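Local coordinates for short chain dehydrogenase (A0QTM2 homolog) (Mycobacterium thermoresistibile, PDB 3SC4), which is probably an NAD(P)-dependent oxidoreductase of the short-chain dehydrogenase family, built on a Rossmann fold, whose substrate is not established, at residues Gly64-Gly72 with Ala83-Phe91; Pro145-Pro153 with Leu184-Trp195. All coordinates share one frame; numbering follows the deposited sequence.

Interaction 1. Residues Gly64-Gly72 with Ala83-Phe91; sequences GGQALPIVG and AVAKTVEQF
Leu68 and Phe91 meet where strand 66-71, at the margin of the parallel sheet of a Rossmann fold, packs against helix 77-91, the helix of the beta-alpha-beta crossover that carries the chain to strand 96-99. The two short segments run nearly antiparallel, at 157°, with their axes 9.5 Å apart. Alternate strand residues Gln66, Leu68 and Ile70 send their CB atoms toward the helix; Gln66 and Leu68 share the Phe91 ring, while Ile70 turns to Ala83 and Thr87. CB of Leu68 lies 3.7 Å from Phe91 CE2, approaching the ring obliquely, while CB of Gln66 touches CE1 in the same slanting manner. With CG of Leu68 opposite its backbone N (chi1 -175°), CD2 is carried onto the helix backbone, 3.9 Å from Thr87 CA, and also meets Gln90 CB. CG of Gln90 in turn covers the centre of one face of Phe91. Further along, Ile70 forks: CG2 rests on Ala83 CB at 3.7 Å, and CD1 ends 3.6 Å from Thr87 OG1, the two side chains crossing at about a right angle. Ala37 of the next strand, 35-40, and Phe13 of strand 11-15 beyond it also pack on Thr87. That threonine also ties into its own helix, its OG1 donating to Ala83 O at 2.9 Å from the face of the carbonyl plane opposite Thr87 N.

Interaction 2. Residues Pro145-Pro153 with Leu184-Trp195; sequences PHILTLSPP and LRDAGIASNTLW
His146 and Ala190 pair side by side in adjacent parallel strands, and the alanine CB sits over one face of the imidazole, 3.5 Å from its centroid. Parallel bonding runs on from there: Ala190 N donates to Pro145 O, then Ile147 N returns an almost straight bond to Ala190 O (2.7 Å, 175° at the hydrogen). Asn192 N, Thr149 N and Leu194 N continue the alternation. Farther along, Pro152 CB stands over the five-membered ring of Trp195, 3.6 Å from its centroid and only 3° off the normal. The indole reaches this proline because its CG is trans to the backbone N (chi1 -166°), and Leu272 O accepts from Trp195 NE1.

Three ordered waters form the next layer. One lies in the plane of the His146 ring at its edge, 2.6 Å from ND1, and joins Ile147 O to Asn192 ND2. Another, on the opposite face of the sheet, donates to Ser191 OG and Asn192 O and lies 2.7 Å from Thr149 OG1. A third links Ser151 O to Thr193 OG1.

Outer partners fix these groups: Lys234 O holds His146 NE2, Tyr238 O and Asn241 N engage the Asn192 amide, Ala177 O bonds to Ser191 OG, and Asn99 of the neighbouring strand reaches Thr149. Helix 164-183, which connects the two strands in a beta-alpha-beta crossover, covers the face bearing Ile147 and Thr193; helix 222-232 covers the face of His146 and Leu148. His146, Asn192, Thr149 and Ser191 thus each have polar partners beyond the strand pairing, which probably offsets part of the cost of burying them.

Overall arrangement
Both contacts belong to one parallel Rossmann sheet, but they join its elements differently. Interaction 1 sets an outer strand against a crossover helix, partly at the protein surface; interaction 2 pairs two strands within the sheet and is almost wholly buried, nearer the centre of the chain. Their centres lie 21 Å apart and they do not touch. The chemistry follows the place: between 64-72 and 83-91, aliphatic and aromatic side chains carry the joint, whereas between 145-153 and 184-195, five backbone hydrogen bonds join the strands, with apolar packing and bridging waters added. The pair illustrates how an alpha/beta fold uses side-chain packing between layers and main-chain bonding within one.

Interaction 1. Residues Gly64-Gly72 with Ala83-Phe91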
ATOM      1  N   GLY B  64      26.634  23.693  -9.374  1.00 39.93           N
ATOM      2  CA  GLY B  64      27.268  23.370 -10.673  1.00 40.91           C
ATOM      3  C   GLY B  64      26.372  22.730 -11.722  1.00 40.82           C
ATOM      4  O   GLY B  64      26.837  22.337 -12.793  1.00 41.52           O
ATOM      5  N   GLY B  65      25.083  22.617 -11.423  1.00 39.98           N
ATOM      6  CA  GLY B  65      24.147  21.941 -12.314  1.00 39.26           C
ATOM      7  C   GLY B  65      23.232  22.925 -12.989  1.00 39.59           C
ATOM      8  O   GLY B  65      23.364  24.144 -12.821  1.00 39.91           O
ATOM      9  N   GLN B  66      22.302  22.377 -13.762  1.00 39.47           N
ATOM     10  CA  GLN B  66      21.266  23.160 -14.425  1.00 40.14           C
ATOM     11  C   GLN B  66      19.940  22.779 -13.751  1.00 37.94           C
ATOM     12  O   GLN B  66      19.702  21.607 -13.455  1.00 37.15           O
ATOM     13  CB  GLN B  66      21.273  22.877 -15.937  1.00 41.75           C
ATOM     14  CG  GLN B  66      21.924  23.958 -16.837  1.00 46.76           C
ATOM     15  CD  GLN B  66      23.306  24.494 -16.343  1.00 52.51           C
ATOM     16  OE1 GLN B  66      24.324  23.771 -16.344  1.00 54.28           O
ATOM     17  NE2 GLN B  66      23.336  25.783 -15.949  1.00 53.57           N
ATOM     18  N   ALA B  67      19.102  23.774 -13.473  1.00 36.89           N
ATOM     19  CA  ALA B  67      17.871  23.559 -12.723  1.00 35.19           C
ATOM     20  C   ALA B  67      16.651  23.914 -13.550  1.00 35.06           C
ATOM     21  O   ALA B  67      16.671  24.856 -14.327  1.00 36.08           O
ATOM     22  CB  ALA B  67      17.873  24.361 -11.428  1.00 34.57           C
ATOM     23  N   LEU B  68      15.587  23.138 -13.369  1.00 33.67           N
ATOM     24  CA  LEU B  68      14.314  23.402 -14.021  1.00 33.42           C
ATOM     25  C   LEU B  68      13.221  23.268 -12.961  1.00 31.84           C
ATOM     26  O   LEU B  68      12.671  22.191 -12.764  1.00 30.90           O
ATOM     27  CB  LEU B  68      14.088  22.434 -15.185  1.00 33.37           C
ATOM     28  CG  LEU B  68      12.825  22.721 -15.994  1.00 33.65           C
ATOM     29  CD1 LEU B  68      12.928  24.062 -16.731  1.00 34.07           C
ATOM     30  CD2 LEU B  68      12.549  21.568 -16.958  1.00 31.89           C
ATOM     31  N   PRO B  69      12.926  24.361 -12.255  1.00 31.15           N
ATOM     32  CA  PRO B  69      11.841  24.297 -11.293  1.00 30.01           C
ATOM     33  C   PRO B  69      10.530  24.286 -12.030  1.00 29.98           C
ATOM     34  O   PRO B  69      10.353  25.062 -12.941  1.00 31.31           O
ATOM     35  CB  PRO B  69      11.992  25.600 -10.515  1.00 30.91           C
ATOM     36  CG  PRO B  69      12.602  26.569 -11.523  1.00 31.90           C
ATOM     37  CD  PRO B  69      13.499  25.715 -12.375  1.00 32.10           C
ATOM     38  N   ILE B  70       9.628  23.397 -11.640  1.00 28.92           N
ATOM     39  CA  ILE B  70       8.327  23.240 -12.293  1.00 28.57           C
ATOM     40  C   ILE B  70       7.251  23.270 -11.201  1.00 28.11           C
ATOM     41  O   ILE B  70       7.345  22.551 -10.199  1.00 25.80           O
ATOM     42  CB  ILE B  70       8.257  21.887 -13.030  1.00 27.84           C
ATOM     43  CG1 ILE B  70       9.422  21.790 -14.017  1.00 28.46           C
ATOM     44  CG2 ILE B  70       6.912  21.705 -13.726  1.00 27.19           C
ATOM     45  CD1 ILE B  70       9.640  20.442 -14.617  1.00 28.11           C
ATOM     46  N   VAL B  71       6.250  24.118 -11.390  1.00 29.37           N
ATOM     47  CA  VAL B  71       5.063  24.079 -10.559  1.00 29.66           C
ATOM     48  C   VAL B  71       4.129  22.963 -11.025  1.00 29.97           C
ATOM     49  O   VAL B  71       3.708  22.943 -12.185  1.00 30.65           O
ATOM     50  CB  VAL B  71       4.308  25.392 -10.601  1.00 31.06           C
ATOM     51  CG1 VAL B  71       2.875  25.210 -10.040  1.00 30.55           C
ATOM     52  CG2 VAL B  71       5.098  26.448  -9.836  1.00 30.61           C
ATOM     53  N   GLY B  72       3.821  22.030 -10.120  1.00 29.18           N
ATOM     54  CA  GLY B  72       2.850  20.985 -10.415  1.00 28.99           C
ATOM     55  C   GLY B  72       2.450  20.147  -9.222  1.00 27.77           C
ATOM     56  O   GLY B  72       3.272  19.711  -8.470  1.00 26.31           O
ATOM     57  N   ALA B  83       4.853  18.044 -16.279  1.00 29.27           N
ATOM     58  CA  ALA B  83       6.189  18.294 -15.727  1.00 28.84           C
ATOM     59  C   ALA B  83       7.252  17.385 -16.369  1.00 28.89           C
ATOM     60  O   ALA B  83       8.374  17.815 -16.648  1.00 29.46           O
ATOM     61  CB  ALA B  83       6.185  18.158 -14.254  1.00 27.00           C
ATOM     62  N   VAL B  84       6.901  16.137 -16.637  1.00 28.57           N
ATOM     63  CA  VAL B  84       7.865  15.221 -17.265  1.00 28.61           C
ATOM     64  C   VAL B  84       8.172  15.620 -18.729  1.00 30.28           C
ATOM     65  O   VAL B  84       9.348  15.720 -19.124  1.00 30.19           O
ATOM     66  CB  VAL B  84       7.393  13.756 -17.142  1.00 27.89           C
ATOM     67  CG1 VAL B  84       8.127  12.856 -18.133  1.00 27.45           C
ATOM     68  CG2 VAL B  84       7.576  13.298 -15.701  1.00 24.23           C
ATOM     69  N   ALA B  85       7.112  15.877 -19.499  1.00 31.41           N
ATOM     70  CA  ALA B  85       7.224  16.418 -20.870  1.00 33.21           C
ATOM     71  C   ALA B  85       8.065  17.688 -20.917  1.00 34.64           C
ATOM     72  O   ALA B  85       8.808  17.906 -21.873  1.00 36.42           O
ATOM     73  CB  ALA B  85       5.843  16.696 -21.464  1.00 33.35           C
ATOM     74  N   LYS B  86       7.940  18.531 -19.901  1.00 34.72           N
ATOM     75  CA  LYS B  86       8.695  19.767 -19.870  1.00 36.31           C
ATOM     76  C   LYS B  86      10.165  19.458 -19.595  1.00 35.77           C
ATOM     77  O   LYS B  86      11.054  20.092 -20.163  1.00 37.04           O
ATOM     78  CB  LYS B  86       8.128  20.736 -18.836  1.00 36.25           C
ATOM     79  CG  LYS B  86       8.470  22.159 -19.109  1.00 40.53           C
ATOM     80  CD  LYS B  86       8.150  23.078 -17.926  1.00 44.71           C
ATOM     81  CE  LYS B  86       8.647  24.529 -18.215  1.00 48.99           C
ATOM     82  NZ  LYS B  86       8.520  25.428 -17.012  1.00 50.47           N
ATOM     83  N   THR B  87      10.413  18.455 -18.764  1.00 33.99           N
ATOM     84  CA  THR B  87      11.772  18.031 -18.458  1.00 33.30           C
ATOM     85  C   THR B  87      12.432  17.463 -19.731  1.00 35.07           C
ATOM     86  O   THR B  87      13.584  17.794 -20.056  1.00 35.68           O
ATOM     87  CB  THR B  87      11.757  16.980 -17.300  1.00 31.71           C
ATOM     88  OG1 THR B  87      11.222  17.584 -16.111  1.00 29.30           O
ATOM     89  CG2 THR B  87      13.157  16.418 -17.009  1.00 29.94           C
ATOM     90  N   VAL B  88      11.685  16.627 -20.454  1.00 35.64           N
ATOM     91  CA  VAL B  88      12.173  16.007 -21.673  1.00 36.55           C
ATOM     92  C   VAL B  88      12.450  17.024 -22.783  1.00 38.95           C
ATOM     93  O   VAL B  88      13.497  16.941 -23.406  1.00 39.37           O
ATOM     94  CB  VAL B  88      11.205  14.913 -22.164  1.00 36.89           C
ATOM     95  CG1 VAL B  88      11.532  14.449 -23.618  1.00 37.04           C
ATOM     96  CG2 VAL B  88      11.227  13.733 -21.192  1.00 33.94           C
ATOM     97  N   GLU B  89      11.547  17.983 -23.009  1.00 40.37           N
ATOM     98  CA  GLU B  89      11.735  19.036 -24.042  1.00 42.64           C
ATOM     99  C   GLU B  89      12.949  19.920 -23.752  1.00 43.24           C
ATOM    100  O   GLU B  89      13.593  20.411 -24.658  1.00 44.78           O
ATOM    101  CB  GLU B  89      10.485  19.934 -24.184  1.00 43.33           C
ATOM    102  N   GLN B  90      13.249  20.108 -22.478  1.00 42.40           N
ATOM    103  CA  GLN B  90      14.345  20.964 -22.040  1.00 42.75           C
ATOM    104  C   GLN B  90      15.678  20.202 -22.014  1.00 42.06           C
ATOM    105  O   GLN B  90      16.689  20.733 -22.461  1.00 43.01           O
ATOM    106  CB  GLN B  90      14.004  21.516 -20.647  1.00 41.78           C
ATOM    107  CG  GLN B  90      14.998  22.480 -20.035  1.00 43.99           C
ATOM    108  CD  GLN B  90      14.993  23.839 -20.704  1.00 47.99           C
ATOM    109  OE1 GLN B  90      13.936  24.447 -20.900  1.00 51.28           O
ATOM    110  NE2 GLN B  90      16.175  24.328 -21.049  1.00 47.61           N
ATOM    111  N   PHE B  91      15.682  18.967 -21.500  1.00 40.21           N
ATOM    112  CA  PHE B  91      16.945  18.222 -21.269  1.00 39.56           C
ATOM    113  C   PHE B  91      17.145  16.978 -22.122  1.00 39.70           C
ATOM    114  O   PHE B  91      18.248  16.427 -22.161  1.00 39.52           O
ATOM    115  CB  PHE B  91      17.083  17.820 -19.792  1.00 37.66           C
ATOM    116  CG  PHE B  91      17.238  18.978 -18.861  1.00 37.09           C
ATOM    117  CD1 PHE B  91      18.252  19.900 -19.045  1.00 38.20           C
ATOM    118  CD2 PHE B  91      16.375  19.145 -17.798  1.00 36.38           C
ATOM    119  CE1 PHE B  91      18.392  20.960 -18.187  1.00 38.50           C
ATOM    120  CE2 PHE B  91      16.512  20.202 -16.924  1.00 35.81           C
ATOM    121  CZ  PHE B  91      17.516  21.113 -17.121  1.00 37.59           C
TER

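Interaction 2. Residues Pro145-Pro153 with Leu184-Trp195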
ATOM      1  N   PRO B 145      19.985   3.934 -16.152  1.00 28.52           N
ATOM      2  CA  PRO B 145      18.836   4.607 -15.524  1.00 26.76           C
ATOM      3  C   PRO B 145      18.407   4.046 -14.166  1.00 24.84           C
ATOM      4  O   PRO B 145      18.381   2.827 -13.984  1.00 24.45           O
ATOM      5  CB  PRO B 145      17.714   4.405 -16.544  1.00 26.99           C
ATOM      6  CG  PRO B 145      18.132   3.177 -17.308  1.00 28.04           C
ATOM      7  CD  PRO B 145      19.604   3.215 -17.374  1.00 29.02           C
ATOM      8  N   HIS B 146      18.039   4.941 -13.248  1.00 22.78           N
ATOM      9  CA  HIS B 146      17.703   4.576 -11.881  1.00 21.38           C
ATOM     10  C   HIS B 146      16.438   5.245 -11.416  1.00 20.18           C
ATOM     11  O   HIS B 146      16.311   6.459 -11.527  1.00 19.87           O
ATOM     12  CB  HIS B 146      18.813   5.035 -10.920  1.00 21.40           C
ATOM     13  CG  HIS B 146      19.836   3.989 -10.652  1.00 21.79           C
ATOM     14  ND1 HIS B 146      19.754   3.140  -9.570  1.00 20.38           N
ATOM     15  CD2 HIS B 146      20.941   3.626 -11.345  1.00 22.77           C
ATOM     16  CE1 HIS B 146      20.779   2.308  -9.596  1.00 23.16           C
ATOM     17  NE2 HIS B 146      21.515   2.580 -10.662  1.00 24.05           N
ATOM     18  N   ILE B 147      15.522   4.464 -10.853  1.00 18.89           N
ATOM     19  CA  ILE B 147      14.472   5.044 -10.041  1.00 17.46           C
ATOM     20  C   ILE B 147      14.833   4.814  -8.582  1.00 17.48           C
ATOM     21  O   ILE B 147      15.184   3.715  -8.209  1.00 17.96           O
ATOM     22  CB  ILE B 147      13.124   4.433 -10.315  1.00 16.37           C
ATOM     23  CG1 ILE B 147      12.817   4.508 -11.824  1.00 16.45           C
ATOM     24  CG2 ILE B 147      12.098   5.165  -9.466  1.00 13.00           C
ATOM     25  CD1 ILE B 147      11.491   3.836 -12.287  1.00 10.40           C
ATOM     26  N   LEU B 148      14.735   5.849  -7.761  1.00 17.41           N
ATOM     27  CA  LEU B 148      15.084   5.738  -6.347  1.00 17.23           C
ATOM     28  C   LEU B 148      13.981   6.372  -5.535  1.00 16.84           C
ATOM     29  O   LEU B 148      13.612   7.537  -5.774  1.00 17.46           O
ATOM     30  CB  LEU B 148      16.397   6.457  -6.061  1.00 17.56           C
ATOM     31  CG  LEU B 148      16.985   6.238  -4.672  1.00 17.35           C
ATOM     32  CD1 LEU B 148      17.444   4.816  -4.487  1.00 15.58           C
ATOM     33  CD2 LEU B 148      18.162   7.190  -4.472  1.00 17.99           C
ATOM     34  N   THR B 149      13.474   5.615  -4.564  1.00 16.17           N
ATOM     35  CA  THR B 149      12.263   5.975  -3.853  1.00 15.58           C
ATOM     36  C   THR B 149      12.605   6.018  -2.390  1.00 15.05           C
ATOM     37  O   THR B 149      13.262   5.140  -1.872  1.00 15.31           O
ATOM     38  CB  THR B 149      11.129   4.964  -4.185  1.00 15.79           C
ATOM     39  OG1 THR B 149      10.831   5.053  -5.578  1.00 16.15           O
ATOM     40  CG2 THR B 149       9.873   5.269  -3.427  1.00 15.43           C
ATOM     41  N   LEU B 150      12.191   7.087  -1.745  1.00 15.66           N
ATOM     42  CA  LEU B 150      12.638   7.405  -0.398  1.00 15.27           C
ATOM     43  C   LEU B 150      11.616   6.851   0.582  1.00 14.63           C
ATOM     44  O   LEU B 150      10.669   7.556   1.005  1.00 14.52           O
ATOM     45  CB  LEU B 150      12.874   8.910  -0.264  1.00 14.82           C
ATOM     46  CG  LEU B 150      14.287   9.373  -0.697  1.00 17.84           C
ATOM     47  CD1 LEU B 150      14.910   8.599  -1.874  1.00 16.74           C
ATOM     48  CD2 LEU B 150      14.371  10.862  -0.938  1.00 16.84           C
ATOM     49  N   SER B 151      11.805   5.565   0.915  1.00 14.18           N
ATOM     50  CA  SER B 151      10.818   4.802   1.680  1.00 13.73           C
ATOM     51  C   SER B 151      11.515   3.622   2.321  1.00 14.60           C
ATOM     52  O   SER B 151      12.637   3.312   1.952  1.00 15.25           O
ATOM     53  CB  SER B 151       9.699   4.349   0.758  1.00 13.33           C
ATOM     54  OG  SER B 151      10.216   3.447  -0.194  1.00 14.32           O
ATOM     55  N   PRO B 152      10.861   2.962   3.292  1.00 14.94           N
ATOM     56  CA  PRO B 152      11.563   2.031   4.153  1.00 15.07           C
ATOM     57  C   PRO B 152      11.422   0.599   3.706  1.00 15.40           C
ATOM     58  O   PRO B 152      10.534   0.299   2.908  1.00 16.14           O
ATOM     59  CB  PRO B 152      10.814   2.187   5.468  1.00 15.33           C
ATOM     60  CG  PRO B 152       9.386   2.395   5.047  1.00 14.58           C
ATOM     61  CD  PRO B 152       9.442   3.086   3.692  1.00 14.61           C
ATOM     62  N   PRO B 153      12.263  -0.289   4.233  1.00 15.43           N
ATOM     63  CA  PRO B 153      12.038  -1.733   4.072  1.00 15.83           C
ATOM     64  C   PRO B 153      10.723  -2.129   4.691  1.00 15.05           C
ATOM     65  O   PRO B 153      10.286  -1.487   5.664  1.00 14.13           O
ATOM     66  CB  PRO B 153      13.158  -2.390   4.899  1.00 16.28           C
ATOM     67  CG  PRO B 153      14.112  -1.325   5.204  1.00 17.03           C
ATOM     68  CD  PRO B 153      13.354  -0.011   5.172  1.00 15.97           C
ATOM     69  N   LEU B 184      10.432  -3.704 -14.804  1.00 24.03           N
ATOM     70  CA  LEU B 184      11.370  -3.023 -15.679  1.00 25.39           C
ATOM     71  C   LEU B 184      12.760  -3.678 -15.746  1.00 27.16           C
ATOM     72  O   LEU B 184      13.703  -3.133 -16.340  1.00 27.62           O
ATOM     73  CB  LEU B 184      11.470  -1.569 -15.260  1.00 24.91           C
ATOM     74  CG  LEU B 184      10.386  -0.618 -15.798  1.00 26.46           C
ATOM     75  CD1 LEU B 184       8.986  -1.162 -15.719  1.00 27.04           C
ATOM     76  CD2 LEU B 184      10.469   0.672 -14.987  1.00 28.31           C
ATOM     77  N   ARG B 185      12.886  -4.859 -15.161  1.00 28.84           N
ATOM     78  CA  ARG B 185      14.150  -5.595 -15.161  1.00 30.74           C
ATOM     79  C   ARG B 185      14.660  -5.831 -16.597  1.00 32.51           C
ATOM     80  O   ARG B 185      15.819  -5.582 -16.882  1.00 33.42           O
ATOM     81  CB  ARG B 185      13.988  -6.929 -14.409  1.00 30.93           C
ATOM     82  CG  ARG B 185      15.313  -7.651 -14.101  1.00 34.60           C
ATOM     83  CD  ARG B 185      15.098  -8.919 -13.278  1.00 37.74           C
ATOM     84  NE  ARG B 185      14.755  -8.599 -11.877  1.00 39.58           N
ATOM     85  CZ  ARG B 185      15.645  -8.311 -10.919  1.00 38.66           C
ATOM     86  NH1 ARG B 185      16.953  -8.311 -11.178  1.00 38.37           N
ATOM     87  NH2 ARG B 185      15.227  -8.045  -9.689  1.00 38.09           N
ATOM     88  N   ASP B 186      13.788  -6.276 -17.498  1.00 33.61           N
ATOM     89  CA  ASP B 186      14.163  -6.503 -18.905  1.00 35.16           C
ATOM     90  C   ASP B 186      14.546  -5.220 -19.631  1.00 35.23           C
ATOM     91  O   ASP B 186      15.442  -5.237 -20.507  1.00 36.64           O
ATOM     92  CB  ASP B 186      13.029  -7.191 -19.686  1.00 36.06           C
ATOM     93  CG  ASP B 186      12.923  -8.684 -19.375  1.00 38.74           C
ATOM     94  OD1 ASP B 186      13.760  -9.181 -18.564  1.00 40.33           O
ATOM     95  OD2 ASP B 186      12.003  -9.348 -19.934  1.00 39.92           O
ATOM     96  N   ALA B 187      13.871  -4.120 -19.289  1.00 33.42           N
ATOM     97  CA  ALA B 187      14.203  -2.816 -19.872  1.00 33.36           C
ATOM     98  C   ALA B 187      15.505  -2.246 -19.269  1.00 32.85           C
ATOM     99  O   ALA B 187      16.071  -1.301 -19.792  1.00 33.78           O
ATOM    100  CB  ALA B 187      13.041  -1.833 -19.703  1.00 31.60           C
ATOM    101  N   GLY B 188      15.970  -2.811 -18.160  1.00 31.92           N
ATOM    102  CA  GLY B 188      17.219  -2.350 -17.527  1.00 31.26           C
ATOM    103  C   GLY B 188      17.141  -1.034 -16.751  1.00 29.53           C
ATOM    104  O   GLY B 188      18.122  -0.304 -16.676  1.00 29.87           O
ATOM    105  N   ILE B 189      15.990  -0.726 -16.158  1.00 27.65           N
ATOM    106  CA  ILE B 189      15.887   0.423 -15.256  1.00 25.77           C
ATOM    107  C   ILE B 189      15.940  -0.068 -13.815  1.00 24.48           C
ATOM    108  O   ILE B 189      15.109  -0.875 -13.409  1.00 24.30           O
ATOM    109  CB  ILE B 189      14.584   1.216 -15.449  1.00 25.34           C
ATOM    110  CG1 ILE B 189      14.467   1.743 -16.886  1.00 26.24           C
ATOM    111  CG2 ILE B 189      14.530   2.389 -14.458  1.00 21.57           C
ATOM    112  CD1 ILE B 189      13.029   1.991 -17.289  1.00 27.35           C
ATOM    113  N   ALA B 190      16.917   0.420 -13.055  1.00 23.16           N
ATOM    114  CA  ALA B 190      17.033   0.094 -11.644  1.00 21.84           C
ATOM    115  C   ALA B 190      15.889   0.759 -10.922  1.00 20.42           C
ATOM    116  O   ALA B 190      15.498   1.848 -11.311  1.00 20.52           O
ATOM    117  CB  ALA B 190      18.352   0.575 -11.078  1.00 21.26           C
ATOM    118  N   SER B 191      15.341   0.088  -9.904  1.00 19.39           N
ATOM    119  CA  SER B 191      14.428   0.710  -8.948  1.00 18.27           C
ATOM    120  C   SER B 191      14.731   0.197  -7.557  1.00 17.81           C
ATOM    121  O   SER B 191      14.605  -0.998  -7.280  1.00 18.04           O
ATOM    122  CB  SER B 191      12.961   0.409  -9.291  1.00 18.48           C
ATOM    123  OG  SER B 191      12.070   1.120  -8.437  1.00 17.30           O
ATOM    124  N   ASN B 192      15.112   1.108  -6.678  1.00 17.46           N
ATOM    125  CA  ASN B 192      15.497   0.766  -5.310  1.00 17.75           C
ATOM    126  C   ASN B 192      14.811   1.709  -4.323  1.00 16.80           C
ATOM    127  O   ASN B 192      14.320   2.772  -4.700  1.00 16.70           O
ATOM    128  CB  ASN B 192      17.029   0.874  -5.129  1.00 18.46           C
ATOM    129  CG  ASN B 192      17.797  -0.139  -5.962  1.00 18.95           C
ATOM    130  OD1 ASN B 192      17.784  -1.337  -5.666  1.00 20.51           O
ATOM    131  ND2 ASN B 192      18.467   0.335  -7.009  1.00 15.98           N
ATOM    132  N   THR B 193      14.789   1.331  -3.057  1.00 16.64           N
ATOM    133  CA  THR B 193      14.359   2.277  -2.028  1.00 16.32           C
ATOM    134  C   THR B 193      15.536   2.596  -1.123  1.00 16.43           C
ATOM    135  O   THR B 193      16.472   1.800  -1.001  1.00 16.80           O
ATOM    136  CB  THR B 193      13.207   1.719  -1.180  1.00 15.98           C
ATOM    137  OG1 THR B 193      13.688   0.602  -0.436  1.00 16.57           O
ATOM    138  CG2 THR B 193      12.026   1.279  -2.050  1.00 14.55           C
ATOM    139  N   LEU B 194      15.462   3.745  -0.455  1.00 16.11           N
ATOM    140  CA  LEU B 194      16.557   4.212   0.397  1.00 16.06           C
ATOM    141  C   LEU B 194      15.994   4.958   1.571  1.00 15.89           C
ATOM    142  O   LEU B 194      15.174   5.878   1.378  1.00 16.17           O
ATOM    143  CB  LEU B 194      17.494   5.122  -0.409  1.00 16.07           C
ATOM    144  CG  LEU B 194      18.766   5.647   0.252  1.00 16.09           C
ATOM    145  CD1 LEU B 194      19.661   4.473   0.626  1.00 13.02           C
ATOM    146  CD2 LEU B 194      19.523   6.697  -0.646  1.00 15.12           C
ATOM    147  N   TRP B 195      16.469   4.601   2.768  1.00 16.00           N
ATOM    148  CA  TRP B 195      15.904   5.059   4.041  1.00 16.07           C
ATOM    149  C   TRP B 195      17.029   5.250   5.084  1.00 17.19           C
ATOM    150  O   TRP B 195      17.955   4.445   5.145  1.00 18.34           O
ATOM    151  CB  TRP B 195      14.920   3.994   4.524  1.00 15.63           C
ATOM    152  CG  TRP B 195      13.982   4.399   5.647  1.00 15.53           C
ATOM    153  CD1 TRP B 195      13.945   3.874   6.894  1.00 14.90           C
ATOM    154  CD2 TRP B 195      12.900   5.322   5.573  1.00 14.75           C
ATOM    155  NE1 TRP B 195      12.941   4.437   7.613  1.00 14.39           N
ATOM    156  CE2 TRP B 195      12.288   5.343   6.829  1.00 14.73           C
ATOM    157  CE3 TRP B 195      12.416   6.170   4.571  1.00 16.54           C
ATOM    158  CZ2 TRP B 195      11.200   6.174   7.126  1.00 14.86           C
ATOM    159  CZ3 TRP B 195      11.335   6.997   4.853  1.00 15.90           C
ATOM    160  CH2 TRP B 195      10.739   6.993   6.130  1.00 15.36           C
TER
HETATM  161  O   HOH W   1      18.037   3.126  -7.574  1.00  7.32           O
HETATM  162  O   HOH W   2      12.383   3.185  -6.709  1.00 10.25           O
HETATM  163  O   HOH W   3      14.601   1.367   2.046  1.00 12.87           O